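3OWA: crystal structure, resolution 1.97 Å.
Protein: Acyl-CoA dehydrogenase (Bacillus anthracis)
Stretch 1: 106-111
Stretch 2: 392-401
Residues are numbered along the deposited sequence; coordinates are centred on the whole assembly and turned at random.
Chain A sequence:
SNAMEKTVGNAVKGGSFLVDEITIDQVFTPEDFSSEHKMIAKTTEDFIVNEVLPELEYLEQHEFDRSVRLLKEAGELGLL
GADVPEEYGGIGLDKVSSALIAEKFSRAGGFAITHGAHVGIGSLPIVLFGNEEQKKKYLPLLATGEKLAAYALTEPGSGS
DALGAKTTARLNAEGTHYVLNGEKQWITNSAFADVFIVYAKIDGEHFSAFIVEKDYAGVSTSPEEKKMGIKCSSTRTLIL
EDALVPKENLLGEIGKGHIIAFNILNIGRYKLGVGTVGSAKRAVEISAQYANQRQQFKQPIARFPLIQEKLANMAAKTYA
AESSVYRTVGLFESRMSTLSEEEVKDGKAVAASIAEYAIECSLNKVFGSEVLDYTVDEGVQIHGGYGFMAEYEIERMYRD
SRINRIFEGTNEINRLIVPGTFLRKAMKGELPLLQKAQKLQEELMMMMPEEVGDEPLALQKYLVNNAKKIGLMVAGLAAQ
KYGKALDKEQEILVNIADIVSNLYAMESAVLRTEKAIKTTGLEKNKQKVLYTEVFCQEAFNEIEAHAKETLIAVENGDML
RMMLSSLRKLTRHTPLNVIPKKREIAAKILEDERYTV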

ATOM      1  N   SER A 106       9.158 -18.991  -1.141  1.00 32.79           N
ATOM      2  CA  SER A 106       8.880 -17.538  -1.293  1.00 32.09           C
ATOM      3  C   SER A 106      10.105 -16.672  -1.672  1.00 31.92           C
ATOM      4  O   SER A 106       9.974 -15.643  -2.325  1.00 31.21           O
ATOM      5  CB  SER A 106       8.191 -16.987  -0.050  1.00 31.32           C
ATOM      6  OG  SER A 106       9.166 -16.904   0.974  1.00 37.89           O
ATOM      7  N   ARG A 107      11.304 -17.121  -1.320  1.00 31.81           N
ATOM      8  CA  ARG A 107      12.526 -16.425  -1.721  1.00 32.49           C
ATOM      9  C   ARG A 107      12.615 -16.253  -3.262  1.00 33.34           C
ATOM     10  O   ARG A 107      13.219 -15.286  -3.752  1.00 33.30           O
ATOM     11  CB  ARG A 107      13.745 -17.156  -1.114  1.00 34.35           C
ATOM     12  CG  ARG A 107      15.106 -16.600  -1.490  1.00 36.84           C
ATOM     13  CD  ARG A 107      15.597 -15.516  -0.501  1.00 37.73           C
ATOM     14  NE  ARG A 107      16.935 -15.069  -0.902  1.00 37.07           N
ATOM     15  CZ  ARG A 107      18.060 -15.452  -0.312  1.00 39.06           C
ATOM     16  NH1 ARG A 107      18.014 -16.243   0.754  1.00 40.06           N
ATOM     17  NH2 ARG A 107      19.233 -15.025  -0.771  1.00 38.36           N
ATOM     18  N   ALA A 108      11.960 -17.146  -4.022  1.00 30.56           N
ATOM     19  CA  ALA A 108      12.163 -17.189  -5.443  1.00 30.93           C
ATOM     20  C   ALA A 108      11.062 -16.440  -6.185  1.00 30.24           C
ATOM     21  O   ALA A 108      10.788 -16.760  -7.343  1.00 31.55           O
ATOM     22  CB  ALA A 108      12.215 -18.648  -5.912  1.00 30.63           C
ATOM     23  N   GLY A 109      10.403 -15.491  -5.521  1.00 29.04           N
ATOM     24  CA  GLY A 109       9.371 -14.691  -6.186  1.00 28.04           C
ATOM     25  C   GLY A 109       8.306 -15.546  -6.842  1.00 26.84           C
ATOM     26  O   GLY A 109       7.716 -16.433  -6.217  1.00 26.12           O
ATOM     27  N   GLY A 110       8.013 -15.240  -8.101  1.00 28.09           N
ATOM     28  CA  GLY A 110       6.957 -15.923  -8.824  1.00 26.98           C
ATOM     29  C   GLY A 110       7.174 -17.411  -9.003  1.00 27.33           C
ATOM     30  O   GLY A 110       6.245 -18.148  -9.218  1.00 27.16           O
ATOM     31  N   PHE A 111       8.413 -17.884  -8.941  1.00 28.33           N
ATOM     32  CA  PHE A 111       8.613 -19.306  -8.961  1.00 27.78           C
ATOM     33  C   PHE A 111       7.939 -20.015  -7.777  1.00 27.86           C
ATOM     34  O   PHE A 111       7.722 -21.225  -7.841  1.00 27.94           O
ATOM     35  CB  PHE A 111      10.130 -19.631  -9.030  1.00 28.70           C
ATOM     36  CG  PHE A 111      10.424 -21.049  -9.410  1.00 31.29           C
ATOM     37  CD1 PHE A 111      10.048 -21.541 -10.667  1.00 29.98           C
ATOM     38  CD2 PHE A 111      11.068 -21.900  -8.524  1.00 28.78           C
ATOM     39  CE1 PHE A 111      10.306 -22.856 -11.016  1.00 32.55           C
ATOM     40  CE2 PHE A 111      11.323 -23.223  -8.872  1.00 32.44           C
ATOM     41  CZ  PHE A 111      10.955 -23.699 -10.113  1.00 30.24           C
ATOM     42  N   TYR A 392      16.885  -3.805  -8.032  1.00 32.57           N
ATOM     43  CA  TYR A 392      16.833  -4.161  -6.597  1.00 31.73           C
ATOM     44  C   TYR A 392      15.758  -5.195  -6.300  1.00 29.94           C
ATOM     45  O   TYR A 392      14.663  -5.102  -6.819  1.00 28.88           O
ATOM     46  CB  TYR A 392      16.709  -2.898  -5.710  1.00 32.01           C
ATOM     47  CG  TYR A 392      18.009  -2.123  -5.700  1.00 33.15           C
ATOM     48  CD1 TYR A 392      18.895  -2.226  -4.612  1.00 33.91           C
ATOM     49  CD2 TYR A 392      18.378  -1.326  -6.801  1.00 33.99           C
ATOM     50  CE1 TYR A 392      20.101  -1.539  -4.610  1.00 35.10           C
ATOM     51  CE2 TYR A 392      19.622  -0.656  -6.821  1.00 32.32           C
ATOM     52  CZ  TYR A 392      20.455  -0.776  -5.715  1.00 35.63           C
ATOM     53  OH  TYR A 392      21.654  -0.107  -5.722  1.00 37.47           O
ATOM     54  N   GLU A 393      16.091  -6.164  -5.449  1.00 28.88           N
ATOM     55  CA  GLU A 393      15.208  -7.245  -5.065  1.00 27.18           C
ATOM     56  C   GLU A 393      13.896  -6.707  -4.463  1.00 26.35           C
ATOM     57  O   GLU A 393      12.804  -7.234  -4.716  1.00 22.94           O
ATOM     58  CB  GLU A 393      15.962  -8.126  -4.014  1.00 28.54           C
ATOM     59  CG  GLU A 393      15.122  -9.319  -3.525  1.00 31.45           C
ATOM     60  CD  GLU A 393      15.847 -10.276  -2.592  1.00 34.06           C
ATOM     61  OE1 GLU A 393      17.064 -10.112  -2.272  1.00 36.21           O
ATOM     62  OE2 GLU A 393      15.181 -11.245  -2.191  1.00 33.26           O
ATOM     63  N   ILE A 394      13.964  -5.641  -3.675  1.00 24.79           N
ATOM     64  CA  ILE A 394      12.715  -5.151  -3.023  1.00 23.99           C
ATOM     65  C   ILE A 394      11.725  -4.618  -4.045  1.00 24.24           C
ATOM     66  O   ILE A 394      10.513  -4.607  -3.815  1.00 24.62           O
ATOM     67  CB  ILE A 394      13.027  -4.067  -1.911  1.00 24.40           C
ATOM     68  CG1 ILE A 394      11.813  -3.871  -0.998  1.00 22.92           C
ATOM     69  CG2 ILE A 394      13.519  -2.731  -2.535  1.00 24.88           C
ATOM     70  CD1 ILE A 394      11.595  -4.993   0.083  1.00 24.68           C
ATOM     71  N   GLU A 395      12.222  -4.156  -5.180  1.00 24.19           N
ATOM     72  CA  GLU A 395      11.352  -3.624  -6.214  1.00 22.93           C
ATOM     73  C   GLU A 395      10.455  -4.742  -6.817  1.00 23.84           C
ATOM     74  O   GLU A 395       9.245  -4.562  -7.069  1.00 20.60           O
ATOM     75  CB  GLU A 395      12.228  -2.996  -7.291  1.00 24.19           C
ATOM     76  CG  GLU A 395      11.496  -2.306  -8.490  1.00 22.20           C
ATOM     77  CD  GLU A 395      10.998  -3.270  -9.614  1.00 31.53           C
ATOM     78  OE1 GLU A 395      10.124  -2.832 -10.385  1.00 30.30           O
ATOM     79  OE2 GLU A 395      11.476  -4.433  -9.790  1.00 31.39           O
ATOM     80  N   ARG A 396      11.052  -5.894  -7.059  1.00 20.59           N
ATOM     81  CA  ARG A 396      10.276  -7.072  -7.535  1.00 22.60           C
ATOM     82  C   ARG A 396       9.307  -7.598  -6.492  1.00 21.93           C
ATOM     83  O   ARG A 396       8.180  -7.932  -6.811  1.00 21.13           O
ATOM     84  CB  ARG A 396      11.256  -8.224  -7.871  1.00 22.89           C
ATOM     85  CG  ARG A 396      10.568  -9.281  -8.763  1.00 25.21           C
ATOM     86  CD  ARG A 396      11.332 -10.616  -8.520  1.00 32.01           C
ATOM     87  NE  ARG A 396      10.955 -11.131  -7.205  1.00 33.29           N
ATOM     88  CZ  ARG A 396      11.792 -11.545  -6.262  1.00 34.13           C
ATOM     89  NH1 ARG A 396      11.295 -12.010  -5.109  1.00 34.71           N
ATOM     90  NH2 ARG A 396      13.104 -11.554  -6.466  1.00 32.59           N
HETATM   91  N   MSE A 397       9.741  -7.641  -5.218  1.00 21.24           N
HETATM   92  CA  MSE A 397       8.869  -8.063  -4.147  1.00 22.36           C
HETATM   93  C   MSE A 397       7.640  -7.165  -4.002  1.00 21.55           C
HETATM   94  O   MSE A 397       6.512  -7.648  -3.735  1.00 21.44           O
HETATM   95  CB  MSE A 397       9.661  -8.031  -2.837  1.00 23.19           C
HETATM   96  CG  MSE A 397      10.706  -9.197  -2.813  1.00 27.19           C
HETATM   97 SE   MSE A 397      11.597  -9.185  -1.115  0.52 31.40          SE
HETATM   98  CE  MSE A 397      10.122  -9.718  -0.032  1.00 28.86           C
ATOM     99  N   TYR A 398       7.874  -5.867  -4.120  1.00 21.03           N
ATOM    100  CA  TYR A 398       6.783  -4.901  -4.068  1.00 20.82           C
ATOM    101  C   TYR A 398       5.730  -5.238  -5.104  1.00 20.61           C
ATOM    102  O   TYR A 398       4.476  -5.218  -4.797  1.00 21.02           O
ATOM    103  CB  TYR A 398       7.327  -3.432  -4.250  1.00 21.04           C
ATOM    104  CG  TYR A 398       6.203  -2.400  -4.149  1.00 21.99           C
ATOM    105  CD1 TYR A 398       5.813  -1.927  -2.919  1.00 18.90           C
ATOM    106  CD2 TYR A 398       5.521  -1.967  -5.303  1.00 23.74           C
ATOM    107  CE1 TYR A 398       4.724  -0.989  -2.816  1.00 18.88           C
ATOM    108  CE2 TYR A 398       4.476  -1.019  -5.213  1.00 23.55           C
ATOM    109  CZ  TYR A 398       4.098  -0.561  -3.981  1.00 22.91           C
ATOM    110  OH  TYR A 398       3.051   0.344  -3.869  1.00 21.85           O
ATOM    111  N   ARG A 399       6.160  -5.455  -6.350  1.00 22.87           N
ATOM    112  CA  ARG A 399       5.210  -5.802  -7.455  1.00 22.83           C
ATOM    113  C   ARG A 399       4.579  -7.193  -7.274  1.00 23.61           C
ATOM    114  O   ARG A 399       3.389  -7.355  -7.474  1.00 22.70           O
ATOM    115  CB  ARG A 399       5.846  -5.696  -8.847  1.00 23.33           C
ATOM    116  CG  ARG A 399       6.153  -4.249  -9.297  1.00 22.19           C
ATOM    117  CD  ARG A 399       6.769  -4.179 -10.698  1.00 24.40           C
ATOM    118  NE  ARG A 399       8.127  -4.719 -10.722  1.00 27.21           N
ATOM    119  CZ  ARG A 399       8.479  -5.948 -11.086  1.00 28.69           C
ATOM    120  NH1 ARG A 399       7.570  -6.821 -11.526  1.00 26.42           N
ATOM    121  NH2 ARG A 399       9.765  -6.289 -11.066  1.00 26.76           N
ATOM    122  N   ASP A 400       5.346  -8.173  -6.794  1.00 22.35           N
ATOM    123  CA  ASP A 400       4.815  -9.528  -6.673  1.00 22.40           C
ATOM    124  C   ASP A 400       3.734  -9.559  -5.599  1.00 21.92           C
ATOM    125  O   ASP A 400       2.824 -10.397  -5.660  1.00 22.18           O
ATOM    126  CB  ASP A 400       5.935 -10.523  -6.250  1.00 20.39           C
ATOM    127  CG  ASP A 400       7.022 -10.744  -7.330  1.00 26.12           C
ATOM    128  OD1 ASP A 400       6.884 -10.367  -8.541  1.00 24.87           O
ATOM    129  OD2 ASP A 400       8.068 -11.361  -6.943  1.00 27.23           O
ATOM    130  N   SER A 401       3.871  -8.743  -4.543  1.00 20.57           N
ATOM    131  CA  SER A 401       3.042  -8.854  -3.354  1.00 19.96           C
ATOM    132  C   SER A 401       1.583  -8.536  -3.697  1.00 20.64           C
ATOM    133  O   SER A 401       0.649  -9.132  -3.135  1.00 19.95           O
ATOM    134  CB  SER A 401       3.527  -7.824  -2.302  1.00 20.74           C
ATOM    135  OG  SER A 401       2.587  -7.647  -1.233  1.00 23.47           O
TER
HETATM  136  O   HOH W   1      13.012 -12.439  -2.687  1.00 38.42           O
HETATM  137  O   HOH W   2      16.850 -13.334  -3.029  1.00 39.44           O
HETATM  138  O   HOH W   3      14.856 -13.333  -5.026  1.00 43.07           O
HETATM  139  O   HOH W   4       8.744 -12.949  -9.456  1.00 37.78           O

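The first rule of this contact is that its polar groups meet through water. No direct hydrogen bond or salt bridge joins the turn at 106-111 to the stretch 392-401, helical from Glu-393, and only 166 Å² is buried between them, both sides summed. Four waters bridge the two stretches and supply the hydrogen-bonded links.

Three of them gather around Arg-107. Water 1 donates to Arg-107 O at 3.0 Å and to Glu-393 OE2 at 2.5 Å, and accepts from Arg-396 NH1 at 3.0 Å, so one molecule ties a backbone carbonyl to two side chains a helical turn apart. Water 3 donates to the same Arg-107 O at 2.8 Å and accepts from Arg-396 NH2 at 2.9 Å. The carbonyl thus takes two water hydrogen bonds, and both terminal nitrogens of the Arg-396 guanidinium reach it by relay; the direct distance, Arg-107 O to Arg-396 NH1, is 4.0 Å. Water 2 accepts from Arg-107 NE at 2.7 Å and donates to Glu-393 OE2 at 2.8 Å. The fourth lies at the other end of the contact, accepting from Gly-110 N at 2.8 Å and donating to Asp-400 OD2 at 3.0 Å, which satisfies a backbone amide that stands 4.0 Å from that carboxylate oxygen.

Charge follows the same pattern. Arg-107 NE and Glu-393 OE2 are 4.4 Å apart, opposite charges near each other but beyond a salt bridge, with water 2 completing the connection. The CA-to-CB bond of Arg-107 points away from the helix, yet the end of its side chain comes nearer, while Glu-393 starts toward the turn and extends with chi1 and chi2 both t.

The true salt bridges lie within the helix, each spanning i to i+4. Arg-396 NE donates to Asp-400 OD2 at 2.9 Å with an angle of 169°. This pair faces the turn, since both CA-to-CB bonds point toward it, and the bridged guanidinium lies beside Gly-109, while NH1 and NH2 bond to waters 1 and 3. Asp-400 OD2 therefore receives hydrogen bonds from both Arg-396 and water 4. The second bridge, Arg-399 NE to Glu-395 OE1 at 2.8 Å, is doubled by Arg-399 NH2 to Glu-395 OE2, also 2.8 Å, but both side chains are out of reach of the first stretch.

Packing is closest at Gly-109, whose CA lies 3.5 Å from Arg-396 NH1 and 3.7 Å from Asp-400 OD2. Glycine fits this position on two counts. Its phi of 54° favours a residue without a side chain, and an ideal CB would point toward the helix, 2.8 Å from Arg-396 NE, a clash, and 3.1 Å from Asp-400 OD2, which is tight. The absence of a side chain lets the backbone of Gly-109 lie against the Arg-396 to Asp-400 pair. At Gly-110 the case differs: a CB would point sideways and remain 5.2 Å from Asp-400 OD1, so this contact does not itself exclude one.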